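Local coordinates for protein sesquisabinene B synthase 2 (PDB 6A2D) that probably cyclises farnesyl diphosphate to the sesquiterpene sesquisabinene B with the help of divalent metal ions such as magnesium, at residues A[280-285]-A[308-313]; A[314-319]-A[389-394]; A[414-419]-A[455-460]. All coordinates share one frame; numbering follows the deposited sequence.

Interaction 1: residues A[280-285]-A[308-313]; sequences NGLIQS and VGALIT. With 6R2 ([bis(chloranyl)-[oxidanyl-[(2~{E},6~{E})-3,7,11-trimethyldodeca-2,6,10-trienoxy]phosphoryl]methyl]phosphonic acid), chain C.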
loop_
_atom_site.group_PDB
_atom_site.type_symbol
_atom_site.label_atom_id
_atom_site.label_comp_id
_atom_site.label_asym_id
_atom_site.label_seq_id
_atom_site.Cartn_x
_atom_site.Cartn_y
_atom_site.Cartn_z
ATOM N N ASN A 280 -18.467 7.808 0.850
ATOM C CA ASN A 280 -17.758 8.382 2.024
ATOM C C ASN A 280 -17.354 7.302 3.048
ATOM O O ASN A 280 -16.982 7.689 4.156
ATOM C CB ASN A 280 -18.602 9.457 2.708
ATOM C CG ASN A 280 -18.709 10.718 1.878
ATOM O OD1 ASN A 280 -17.719 11.183 1.307
ATOM N ND2 ASN A 280 -19.906 11.272 1.805
ATOM N N GLY A 281 -17.402 6.018 2.689
ATOM C CA GLY A 281 -17.021 4.900 3.555
ATOM C C GLY A 281 -15.630 5.070 4.138
ATOM O O GLY A 281 -15.464 4.827 5.337
ATOM N N LEU A 282 -14.643 5.379 3.312
ATOM C CA LEU A 282 -13.227 5.467 3.745
ATOM C C LEU A 282 -13.064 6.671 4.684
ATOM O O LEU A 282 -12.533 6.514 5.815
ATOM C CB LEU A 282 -12.325 5.612 2.521
ATOM C CG LEU A 282 -10.810 5.569 2.753
ATOM C CD1 LEU A 282 -10.249 6.927 3.141
ATOM C CD2 LEU A 282 -10.410 4.529 3.775
ATOM N N ILE A 283 -13.505 7.837 4.265
ATOM C CA ILE A 283 -13.239 9.063 5.069
ATOM C C ILE A 283 -14.024 8.969 6.379
ATOM O O ILE A 283 -13.465 9.376 7.388
ATOM C CB ILE A 283 -13.541 10.360 4.302
ATOM C CG1 ILE A 283 -13.000 11.576 5.056
ATOM C CG2 ILE A 283 -15.013 10.517 4.047
ATOM C CD1 ILE A 283 -11.467 11.643 5.123
ATOM N N GLN A 284 -15.267 8.466 6.366
ATOM C CA GLN A 284 -16.072 8.316 7.613
ATOM C C GLN A 284 -15.401 7.311 8.568
ATOM O O GLN A 284 -15.320 7.615 9.753
ATOM C CB GLN A 284 -17.529 8.035 7.275
ATOM C CG GLN A 284 -18.149 9.264 6.591
ATOM C CD GLN A 284 -19.657 9.398 6.568
ATOM O OE1 GLN A 284 -20.388 8.572 5.999
ATOM N NE2 GLN A 284 -20.132 10.508 7.113
ATOM N N SER A 285 -14.845 6.218 8.061
ATOM C CA SER A 285 -14.129 5.234 8.908
ATOM C C SER A 285 -12.910 5.920 9.529
ATOM O O SER A 285 -12.695 5.811 10.751
ATOM C CB SER A 285 -13.738 4.020 8.136
ATOM O OG SER A 285 -12.877 3.216 8.943
ATOM N N VAL A 308 -10.312 -1.579 8.282
ATOM C CA VAL A 308 -11.380 -2.506 8.726
ATOM C C VAL A 308 -12.732 -1.763 8.797
ATOM O O VAL A 308 -13.714 -2.302 8.264
ATOM C CB VAL A 308 -11.027 -3.200 10.045
ATOM C CG1 VAL A 308 -12.186 -4.039 10.529
ATOM C CG2 VAL A 308 -9.773 -4.056 9.924
ATOM N N GLY A 309 -12.788 -0.530 9.331
ATOM C CA GLY A 309 -14.051 0.247 9.387
ATOM C C GLY A 309 -14.649 0.510 8.019
ATOM O O GLY A 309 -15.904 0.423 7.843
ATOM N N ALA A 310 -13.826 0.895 7.061
ATOM C CA ALA A 310 -14.239 1.110 5.667
ATOM C C ALA A 310 -14.850 -0.174 5.076
ATOM O O ALA A 310 -15.924 -0.073 4.469
ATOM C CB ALA A 310 -13.073 1.605 4.885
ATOM N N LEU A 311 -14.288 -1.350 5.374
ATOM C CA LEU A 311 -14.841 -2.638 4.904
ATOM C C LEU A 311 -16.127 -3.006 5.643
ATOM O O LEU A 311 -17.051 -3.476 4.991
ATOM C CB LEU A 311 -13.757 -3.707 5.012
ATOM C CG LEU A 311 -12.648 -3.489 3.998
ATOM C CD1 LEU A 311 -11.436 -4.326 4.275
ATOM C CD2 LEU A 311 -13.180 -3.775 2.615
ATOM N N ILE A 312 -16.212 -2.764 6.942
ATOM C CA ILE A 312 -17.458 -2.996 7.726
ATOM C C ILE A 312 -18.589 -2.157 7.121
ATOM O O ILE A 312 -19.663 -2.713 6.877
ATOM C CB ILE A 312 -17.236 -2.704 9.215
ATOM C CG1 ILE A 312 -16.379 -3.779 9.864
ATOM C CG2 ILE A 312 -18.560 -2.555 9.939
ATOM C CD1 ILE A 312 -15.859 -3.410 11.223
ATOM N N THR A 313 -18.363 -0.863 6.861
ATOM C CA THR A 313 -19.400 0.024 6.312
ATOM C C THR A 313 -19.831 -0.498 4.943
ATOM O O THR A 313 -21.071 -0.586 4.670
ATOM C CB THR A 313 -18.908 1.472 6.198
ATOM O OG1 THR A 313 -18.510 1.854 7.503
ATOM C CG2 THR A 313 -19.996 2.417 5.756
HETATM O OAG 6R2 C . -27.334 -2.036 11.820
HETATM P PAY 6R2 C . -27.254 -1.137 10.541
HETATM O OAH 6R2 C . -28.674 -0.313 10.376
HETATM O OAE 6R2 C . -26.850 -1.822 9.232
HETATM C CAX 6R2 C . -26.001 0.131 10.830
HETATM CL CLJ 6R2 C . -24.488 -0.754 10.924
HETATM CL CLK 6R2 C . -26.273 0.975 12.356
HETATM P PAZ 6R2 C . -25.904 1.365 9.443
HETATM O OAI 6R2 C . -26.963 2.506 9.844
HETATM O OAF 6R2 C . -26.131 0.668 8.116
HETATM O OAT 6R2 C . -24.385 1.961 9.476
HETATM C CAQ 6R2 C . -24.005 3.163 10.103
HETATM C CAN 6R2 C . -23.298 2.745 11.366
HETATM C CAW 6R2 C . -21.800 2.948 11.568
HETATM C CAD 6R2 C . -20.993 3.780 10.561
HETATM C CAS 6R2 C . -21.179 2.573 12.927
HETATM C CAP 6R2 C . -20.066 1.590 12.694
HETATM C CAM 6R2 C . -18.891 2.478 12.281
HETATM C CAV 6R2 C . -17.711 1.938 11.533
HETATM C CAC 6R2 C . -17.684 0.481 11.067
HETATM C CAR 6R2 C . -16.667 2.903 11.110
HETATM C CAO 6R2 C . -15.336 2.491 11.599
HETATM C CAL 6R2 C . -15.169 2.829 13.034
HETATM C CAU 6R2 C . -13.777 2.834 13.668
HETATM C CAB 6R2 C . -12.479 2.658 12.918
HETATM C CAA 6R2 C . -13.673 3.100 15.140
HETATM O O HOH W 1 -17.505 4.260 7.194
#
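Gly-309 packs directly under Ser-285 in the all-alpha class I terpene synthase fold, where residues 281-285 and 308-313, on helices 281-292 and 299-321, run at 128° with axes 8.0 Å apart at closest approach. With OG swung away from the backbone N (chi1 171°), the serine sets its hydroxyl 3.2 Å from CA of Gly-309, so near that a beta carbon there would collide with it; glycine permits the approach. The hydroxyl is spoken for by the carbonyl of Ala-306, one turn before Gly-309 on helix 299-321. CA of Gly-309 also faces the bound farnesyl analogue, 3.4 Å from its CAO. One residue on, the methyl of Ala-310 fits against the first helix: its CB is 4.0 Å from CA of Leu-282 and 4.1 Å from CD2 of the same leucine, and Trp-267 adds to this apolar patch. Ile-312 turns from the partner helix to the ligand, its CG2 branch 3.4 Å from the methyl CAC. Thr-313, next along, lies at the edge of the pocket, where a water joins the two helices: it donates to the carbonyl O of Gly-281 at 2.8 Å and is hydrogen-bonded to OG1 of Thr-313 at 2.6 Å.

Interaction 2: residues A[314-319]-A[389-394]; sequences TIDDVY and KSYTKE. With MG (magnesium ion), chain D; MG (magnesium ion), chain E; 6R2 ([bis(chloranyl)-[oxidanyl-[(2~{E},6~{E})-3,7,11-trimethyldodeca-2,6,10-trienoxy]phosphoryl]methyl]phosphonic acid), chain C.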
loop_
_atom_site.group_PDB
_atom_site.type_symbol
_atom_site.label_atom_id
_atom_site.label_comp_id
_atom_site.label_asym_id
_atom_site.label_seq_id
_atom_site.Cartn_x
_atom_site.Cartn_y
_atom_site.Cartn_z
ATOM N N THR A 314 -18.849 -0.831 4.107
ATOM C CA THR A 314 -19.067 -1.318 2.739
ATOM C C THR A 314 -19.876 -2.621 2.807
ATOM O O THR A 314 -20.874 -2.753 2.066
ATOM C CB THR A 314 -17.739 -1.483 2.004
ATOM O OG1 THR A 314 -17.107 -0.209 1.974
ATOM C CG2 THR A 314 -17.919 -2.000 0.602
ATOM N N ILE A 315 -19.451 -3.565 3.621
ATOM C CA ILE A 315 -20.047 -4.921 3.564
ATOM C C ILE A 315 -21.414 -4.919 4.272
ATOM O O ILE A 315 -22.304 -5.652 3.838
ATOM C CB ILE A 315 -19.065 -5.971 4.061
ATOM C CG1 ILE A 315 -17.951 -6.117 3.018
ATOM C CG2 ILE A 315 -19.761 -7.280 4.320
ATOM C CD1 ILE A 315 -16.793 -6.934 3.510
ATOM N N ASP A 316 -21.574 -4.124 5.322
ATOM C CA ASP A 316 -22.906 -3.868 5.884
ATOM C C ASP A 316 -23.856 -3.424 4.745
ATOM O O ASP A 316 -24.964 -3.959 4.679
ATOM C CB ASP A 316 -22.820 -2.852 6.996
ATOM C CG ASP A 316 -24.187 -2.605 7.568
ATOM O OD1 ASP A 316 -24.681 -3.482 8.339
ATOM O OD2 ASP A 316 -24.754 -1.619 7.166
ATOM N N ASP A 317 -23.461 -2.449 3.916
ATOM C CA ASP A 317 -24.282 -1.986 2.762
ATOM C C ASP A 317 -24.494 -3.141 1.757
ATOM O O ASP A 317 -25.640 -3.241 1.197
ATOM C CB ASP A 317 -23.716 -0.738 2.089
ATOM C CG ASP A 317 -23.717 0.507 2.961
ATOM O OD1 ASP A 317 -24.293 0.468 4.040
ATOM O OD2 ASP A 317 -23.099 1.477 2.576
ATOM N N VAL A 318 -23.473 -3.959 1.464
ATOM C CA VAL A 318 -23.646 -5.188 0.632
ATOM C C VAL A 318 -24.789 -6.003 1.219
ATOM O O VAL A 318 -25.693 -6.412 0.436
ATOM C CB VAL A 318 -22.366 -6.016 0.486
ATOM C CG1 VAL A 318 -22.608 -7.371 -0.155
ATOM C CG2 VAL A 318 -21.357 -5.240 -0.325
ATOM N N TYR A 319 -24.811 -6.199 2.527
ATOM C CA TYR A 319 -25.840 -7.061 3.154
ATOM C C TYR A 319 -27.187 -6.320 3.243
ATOM O O TYR A 319 -28.244 -6.999 3.070
ATOM C CB TYR A 319 -25.404 -7.614 4.509
ATOM C CG TYR A 319 -24.567 -8.850 4.392
ATOM C CD1 TYR A 319 -23.270 -8.788 3.887
ATOM C CD2 TYR A 319 -25.063 -10.087 4.774
ATOM C CE1 TYR A 319 -22.485 -9.930 3.800
ATOM C CE2 TYR A 319 -24.296 -11.236 4.680
ATOM C CZ TYR A 319 -22.993 -11.153 4.205
ATOM O OH TYR A 319 -22.234 -12.273 4.103
ATOM N N LYS A 389 -22.377 -13.610 10.400
ATOM C CA LYS A 389 -23.393 -14.443 11.074
ATOM C C LYS A 389 -24.406 -13.552 11.783
ATOM O O LYS A 389 -25.558 -13.854 11.721
ATOM C CB LYS A 389 -22.759 -15.374 12.090
ATOM C CG LYS A 389 -22.021 -16.548 11.465
ATOM C CD LYS A 389 -21.684 -17.569 12.487
ATOM C CE LYS A 389 -21.119 -18.845 11.904
ATOM N NZ LYS A 389 -20.232 -19.473 12.910
ATOM N N SER A 390 -23.966 -12.457 12.402
ATOM C CA SER A 390 -24.884 -11.520 13.078
ATOM C C SER A 390 -25.768 -10.846 12.012
ATOM O O SER A 390 -26.947 -10.631 12.275
ATOM C CB SER A 390 -24.112 -10.547 13.953
ATOM O OG SER A 390 -23.623 -9.440 13.196
ATOM N N TYR A 391 -25.244 -10.568 10.820
ATOM C CA TYR A 391 -25.995 -9.906 9.726
ATOM C C TYR A 391 -27.096 -10.862 9.265
ATOM O O TYR A 391 -28.245 -10.451 9.015
ATOM C CB TYR A 391 -25.126 -9.602 8.507
ATOM C CG TYR A 391 -24.131 -8.496 8.658
ATOM C CD1 TYR A 391 -24.159 -7.638 9.743
ATOM C CD2 TYR A 391 -23.202 -8.253 7.667
ATOM C CE1 TYR A 391 -23.295 -6.574 9.838
ATOM C CE2 TYR A 391 -22.335 -7.186 7.753
ATOM C CZ TYR A 391 -22.347 -6.373 8.859
ATOM O OH TYR A 391 -21.483 -5.323 8.964
ATOM N N THR A 392 -26.740 -12.134 9.184
ATOM C CA THR A 392 -27.649 -13.170 8.667
ATOM C C THR A 392 -28.834 -13.257 9.626
ATOM O O THR A 392 -29.991 -13.153 9.130
ATOM C CB THR A 392 -26.920 -14.495 8.417
ATOM O OG1 THR A 392 -25.731 -14.245 7.644
ATOM C CG2 THR A 392 -27.827 -15.457 7.681
ATOM N N LYS A 393 -28.558 -13.369 10.931
ATOM C CA LYS A 393 -29.609 -13.411 11.972
ATOM C C LYS A 393 -30.490 -12.160 11.840
ATOM O O LYS A 393 -31.733 -12.312 11.812
ATOM C CB LYS A 393 -28.991 -13.613 13.356
ATOM C CG LYS A 393 -30.005 -13.691 14.488
ATOM C CD LYS A 393 -29.397 -13.874 15.852
ATOM C CE LYS A 393 -29.503 -15.298 16.347
ATOM N NZ LYS A 393 -28.495 -15.580 17.393
ATOM N N GLU A 394 -29.899 -10.965 11.729
ATOM C CA GLU A 394 -30.665 -9.710 11.534
ATOM C C GLU A 394 -31.584 -9.870 10.306
ATOM O O GLU A 394 -32.774 -9.473 10.411
ATOM C CB GLU A 394 -29.753 -8.480 11.400
ATOM C CG GLU A 394 -29.333 -7.910 12.748
ATOM C CD GLU A 394 -28.457 -6.660 12.757
ATOM O OE1 GLU A 394 -27.803 -6.386 11.692
ATOM O OE2 GLU A 394 -28.380 -5.997 13.859
HETATM MG MG MG D . -26.632 -3.824 8.838
HETATM MG MG MG E . -26.750 -1.081 7.376
HETATM O OAG 6R2 C . -27.334 -2.036 11.820
HETATM P PAY 6R2 C . -27.254 -1.137 10.541
HETATM O OAH 6R2 C . -28.674 -0.313 10.376
HETATM O OAE 6R2 C . -26.850 -1.822 9.232
HETATM C CAX 6R2 C . -26.001 0.131 10.830
HETATM CL CLJ 6R2 C . -24.488 -0.754 10.924
HETATM CL CLK 6R2 C . -26.273 0.975 12.356
HETATM P PAZ 6R2 C . -25.904 1.365 9.443
HETATM O OAI 6R2 C . -26.963 2.506 9.844
HETATM O OAF 6R2 C . -26.131 0.668 8.116
HETATM O OAT 6R2 C . -24.385 1.961 9.476
HETATM C CAQ 6R2 C . -24.005 3.163 10.103
HETATM C CAN 6R2 C . -23.298 2.745 11.366
HETATM C CAW 6R2 C . -21.800 2.948 11.568
HETATM C CAD 6R2 C . -20.993 3.780 10.561
HETATM C CAS 6R2 C . -21.179 2.573 12.927
HETATM C CAP 6R2 C . -20.066 1.590 12.694
HETATM C CAM 6R2 C . -18.891 2.478 12.281
HETATM C CAV 6R2 C . -17.711 1.938 11.533
HETATM C CAC 6R2 C . -17.684 0.481 11.067
HETATM C CAR 6R2 C . -16.667 2.903 11.110
HETATM C CAO 6R2 C . -15.336 2.491 11.599
HETATM C CAL 6R2 C . -15.169 2.829 13.034
HETATM C CAU 6R2 C . -13.777 2.834 13.668
HETATM C CAB 6R2 C . -12.479 2.658 12.918
HETATM C CAA 6R2 C . -13.673 3.100 15.140
HETATM O O HOH W 2 -22.485 -3.460 10.276
HETATM O O HOH W 3 -26.577 -0.347 5.416
HETATM O O HOH W 4 -26.313 -4.431 10.713
HETATM O O HOH W 5 -28.574 -4.285 9.229
HETATM O O HOH W 6 -26.414 -5.734 8.189
HETATM O O HOH W 7 -28.735 -0.407 7.472
#
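Asp-316 and Tyr-391 meet at the metal end of the active site, where Asp-316 opens the aspartate-rich DDxxD motif of terpene synthases. Its carboxylate bridges two magnesium ions, OD1 binding one at 2.0 Å and OD2 the other at 2.1 Å. OAE of the farnesyl analogue bridges the same pair, while the second ion is also chelated by OAF on the other phosphorus; Asp-320 supplies a further metal-binding carboxylate. Pointing CG away from the backbone N (chi1 -180°) carries the carboxylate of Asp-316 off its helix to the ions.

Waters make up the next layer. One, bound to the first magnesium, donates to OE1 of Glu-394 at 2.6 Å and also to OAG of the analogue, so this glutamate acts on the ion through water. OD1 of Asp-317 likewise accepts a hydrogen bond from a water held by the second magnesium. Another water donates to OD1 of Asp-316 and accepts from OH of Tyr-391, 2.5 Å away; the phenol is held in turn by NE2 of Gln-387, and its oxygen lies 3.4 Å from CB of Asp-316.

Farther out, Tyr-319 packs against Tyr-391 while its own hydroxyl bonds to Thr-332. The two rings lie obliquely, planes at 55°, and CD2 of Tyr-391 sits over one face of Tyr-319, toward its rim and 3.6 Å from CG.

Interaction 3: residues A[414-419]-A[455-460]; sequences LVSIGF and LCRIIN. With 6R2 ([bis(chloranyl)-[oxidanyl-[(2~{E},6~{E})-3,7,11-trimethyldodeca-2,6,10-trienoxy]phosphoryl]methyl]phosphonic acid), chain C.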
loop_
_atom_site.group_PDB
_atom_site.type_symbol
_atom_site.label_atom_id
_atom_site.label_comp_id
_atom_site.label_asym_id
_atom_site.label_seq_id
_atom_site.Cartn_x
_atom_site.Cartn_y
_atom_site.Cartn_z
ATOM N N LEU A 414 -24.859 -5.877 19.124
ATOM C CA LEU A 414 -23.536 -5.441 19.626
ATOM C C LEU A 414 -22.449 -6.078 18.776
ATOM O O LEU A 414 -21.368 -5.495 18.696
ATOM C CB LEU A 414 -23.376 -5.754 21.109
ATOM C CG LEU A 414 -23.189 -7.227 21.477
ATOM C CD1 LEU A 414 -21.737 -7.619 21.415
ATOM C CD2 LEU A 414 -23.694 -7.465 22.878
ATOM N N VAL A 415 -22.750 -7.186 18.091
ATOM C CA VAL A 415 -21.817 -7.831 17.123
ATOM C C VAL A 415 -21.957 -7.143 15.771
ATOM O O VAL A 415 -20.932 -6.815 15.156
ATOM C CB VAL A 415 -22.044 -9.337 16.962
ATOM C CG1 VAL A 415 -21.037 -9.895 15.966
ATOM C CG2 VAL A 415 -21.934 -10.075 18.281
ATOM N N SER A 416 -23.184 -6.903 15.332
ATOM C CA SER A 416 -23.462 -6.449 13.956
ATOM C C SER A 416 -22.962 -5.018 13.762
ATOM O O SER A 416 -22.736 -4.652 12.620
ATOM C CB SER A 416 -24.929 -6.584 13.604
ATOM O OG SER A 416 -25.690 -5.533 14.201
ATOM N N ILE A 417 -22.829 -4.222 14.820
ATOM C CA ILE A 417 -22.340 -2.822 14.696
ATOM C C ILE A 417 -20.843 -2.865 14.284
ATOM O O ILE A 417 -20.362 -1.864 13.691
ATOM C CB ILE A 417 -22.606 -2.029 16.001
ATOM C CG1 ILE A 417 -22.365 -0.527 15.831
ATOM C CG2 ILE A 417 -21.835 -2.551 17.180
ATOM C CD1 ILE A 417 -23.438 0.151 15.044
ATOM N N GLY A 418 -20.122 -3.966 14.551
ATOM C CA GLY A 418 -18.741 -4.133 14.045
ATOM C C GLY A 418 -17.677 -3.860 15.111
ATOM O O GLY A 418 -16.467 -4.079 14.846
ATOM N N PHE A 419 -18.045 -3.435 16.319
ATOM C CA PHE A 419 -17.020 -3.040 17.323
ATOM C C PHE A 419 -16.325 -4.247 17.942
ATOM O O PHE A 419 -15.154 -4.139 18.271
ATOM C CB PHE A 419 -17.561 -2.041 18.351
ATOM C CG PHE A 419 -17.624 -0.657 17.769
ATOM C CD1 PHE A 419 -16.464 0.091 17.594
ATOM C CD2 PHE A 419 -18.778 -0.197 17.199
ATOM C CE1 PHE A 419 -16.487 1.292 16.896
ATOM C CE2 PHE A 419 -18.807 1.024 16.544
ATOM C CZ PHE A 419 -17.664 1.769 16.397
ATOM N N LEU A 455 -22.827 -0.239 24.054
ATOM C CA LEU A 455 -22.908 1.250 24.039
ATOM C C LEU A 455 -22.843 1.745 22.601
ATOM O O LEU A 455 -23.740 2.549 22.182
ATOM C CB LEU A 455 -21.769 1.813 24.883
ATOM C CG LEU A 455 -22.091 1.976 26.355
ATOM C CD1 LEU A 455 -20.833 2.263 27.134
ATOM C CD2 LEU A 455 -23.128 3.064 26.557
ATOM N N CYS A 456 -21.873 1.273 21.816
ATOM C CA CYS A 456 -21.745 1.745 20.426
ATOM C C CYS A 456 -23.043 1.493 19.624
ATOM O O CYS A 456 -23.414 2.356 18.770
ATOM C CB CYS A 456 -20.547 1.113 19.750
ATOM S SG CYS A 456 -18.983 1.691 20.447
ATOM N N ARG A 457 -23.679 0.326 19.814
ATOM C CA ARG A 457 -24.930 -0.063 19.142
ATOM C C ARG A 457 -26.074 0.792 19.644
ATOM O O ARG A 457 -26.765 1.383 18.827
ATOM C CB ARG A 457 -25.248 -1.543 19.372
ATOM C CG ARG A 457 -26.661 -1.947 18.991
ATOM C CD ARG A 457 -27.047 -1.494 17.604
ATOM N NE ARG A 457 -26.336 -2.193 16.544
ATOM C CZ ARG A 457 -26.505 -1.963 15.264
ATOM N NH1 ARG A 457 -27.311 -0.988 14.883
ATOM N NH2 ARG A 457 -25.850 -2.693 14.366
ATOM N N ILE A 458 -26.226 0.934 20.936
ATOM C CA ILE A 458 -27.395 1.683 21.471
ATOM C C ILE A 458 -27.235 3.164 21.090
ATOM O O ILE A 458 -28.220 3.805 20.731
ATOM C CB ILE A 458 -27.488 1.457 22.980
ATOM C CG1 ILE A 458 -28.150 0.109 23.268
ATOM C CG2 ILE A 458 -28.216 2.580 23.664
ATOM C CD1 ILE A 458 -28.035 -0.250 24.720
ATOM N N ILE A 459 -26.027 3.691 21.179
ATOM C CA ILE A 459 -25.792 5.124 20.833
ATOM C C ILE A 459 -26.147 5.355 19.365
ATOM O O ILE A 459 -26.823 6.346 19.053
ATOM C CB ILE A 459 -24.352 5.526 21.146
ATOM C CG1 ILE A 459 -24.115 5.545 22.654
ATOM C CG2 ILE A 459 -24.037 6.877 20.501
ATOM C CD1 ILE A 459 -22.651 5.537 23.029
ATOM N N ASN A 460 -25.695 4.486 18.469
ATOM C CA ASN A 460 -26.039 4.566 17.030
ATOM C C ASN A 460 -27.569 4.519 16.868
ATOM O O ASN A 460 -28.101 5.355 16.113
ATOM C CB ASN A 460 -25.377 3.439 16.262
ATOM C CG ASN A 460 -25.320 3.669 14.775
ATOM O OD1 ASN A 460 -26.343 3.596 14.084
ATOM N ND2 ASN A 460 -24.107 3.845 14.276
HETATM O OAG 6R2 C . -27.334 -2.036 11.820
HETATM P PAY 6R2 C . -27.254 -1.137 10.541
HETATM O OAH 6R2 C . -28.674 -0.313 10.376
HETATM O OAE 6R2 C . -26.850 -1.822 9.232
HETATM C CAX 6R2 C . -26.001 0.131 10.830
HETATM CL CLJ 6R2 C . -24.488 -0.754 10.924
HETATM CL CLK 6R2 C . -26.273 0.975 12.356
HETATM P PAZ 6R2 C . -25.904 1.365 9.443
HETATM O OAI 6R2 C . -26.963 2.506 9.844
HETATM O OAF 6R2 C . -26.131 0.668 8.116
HETATM O OAT 6R2 C . -24.385 1.961 9.476
HETATM C CAQ 6R2 C . -24.005 3.163 10.103
HETATM C CAN 6R2 C . -23.298 2.745 11.366
HETATM C CAW 6R2 C . -21.800 2.948 11.568
HETATM C CAD 6R2 C . -20.993 3.780 10.561
HETATM C CAS 6R2 C . -21.179 2.573 12.927
HETATM C CAP 6R2 C . -20.066 1.590 12.694
HETATM C CAM 6R2 C . -18.891 2.478 12.281
HETATM C CAV 6R2 C . -17.711 1.938 11.533
HETATM C CAC 6R2 C . -17.684 0.481 11.067
HETATM C CAR 6R2 C . -16.667 2.903 11.110
HETATM C CAO 6R2 C . -15.336 2.491 11.599
HETATM C CAL 6R2 C . -15.169 2.829 13.034
HETATM C CAU 6R2 C . -13.777 2.834 13.668
HETATM C CAB 6R2 C . -12.479 2.658 12.918
HETATM C CAA 6R2 C . -13.673 3.100 15.140
#
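Arg-457 comes to Ser-416 by a folded route: CG leaves trans to the backbone N (chi1 167°), and the chain then bends at chi2 and chi3, which brings the guanidinium back beside Ser-416. There NH2 lies 2.8 Å from OG of Ser-416, but the bond is bent and weak; the serine hydroxyl has its stronger partner in Glu-394. NH1 and NH2 both donate to OAG of the farnesyl analogue, which meets the guanidinium at its edge, with NH2 the straighter of the two at 3.0 Å. NE bonds to the carbonyl of Ala-413 and NH1 pairs with Asp-461, which together fix the group's rotation. CD1 of Ile-417 lies over the centre of one guanidinium face, 3.7 Å from CZ.

Farther along the chain, Gly-418 adopts a positive phi that suits a glycine, and the carbonyl O of Ile-417 comes 3.6 Å from CAP of the analogue's prenyl chain. Phe-419 follows, its ring taking SG of Cys-456 over one face, 3.8 Å from the centroid, while its edge meets the terminal methyl CAA of the analogue. Replacing it by an alanine would probably leave that sulfur without its aromatic partner and open a gap beside the prenyl tail. OD1 of Asn-460 is 3.1 Å from the chlorine CLK.

Such a broken helix facing an arginine that grips the phosphonate, as it probably would the diphosphate, is characteristic of class I terpene synthases, and Asn-460, seen to bind magnesium in this protein though neither ion here, probably begins their NSE/DTE metal-binding motif.

The three contacts follow one another along the chain within the metal-binding domain, and all touch the same farnesyl analogue. Interactions 1 and 2 share helix 299-321, which runs from the hydrocarbon end of the pocket to the magnesium ions; their centres are about 15 Å apart. Interaction 3 lies about 15 Å from interaction 1 and about 13 Å from interaction 2, between centres. It adjoins interaction 1 through packing of Ile-312 on the 417-418 carbonyls, and interaction 2 through a probable hydrogen bond between Glu-394 and Ser-416, on consecutive helices 377-400 and 406-416. They frame a pocket with an apolar wall and a metal-and-arginine mouth, consistent with ionising a diphosphate and folding its prenyl chain.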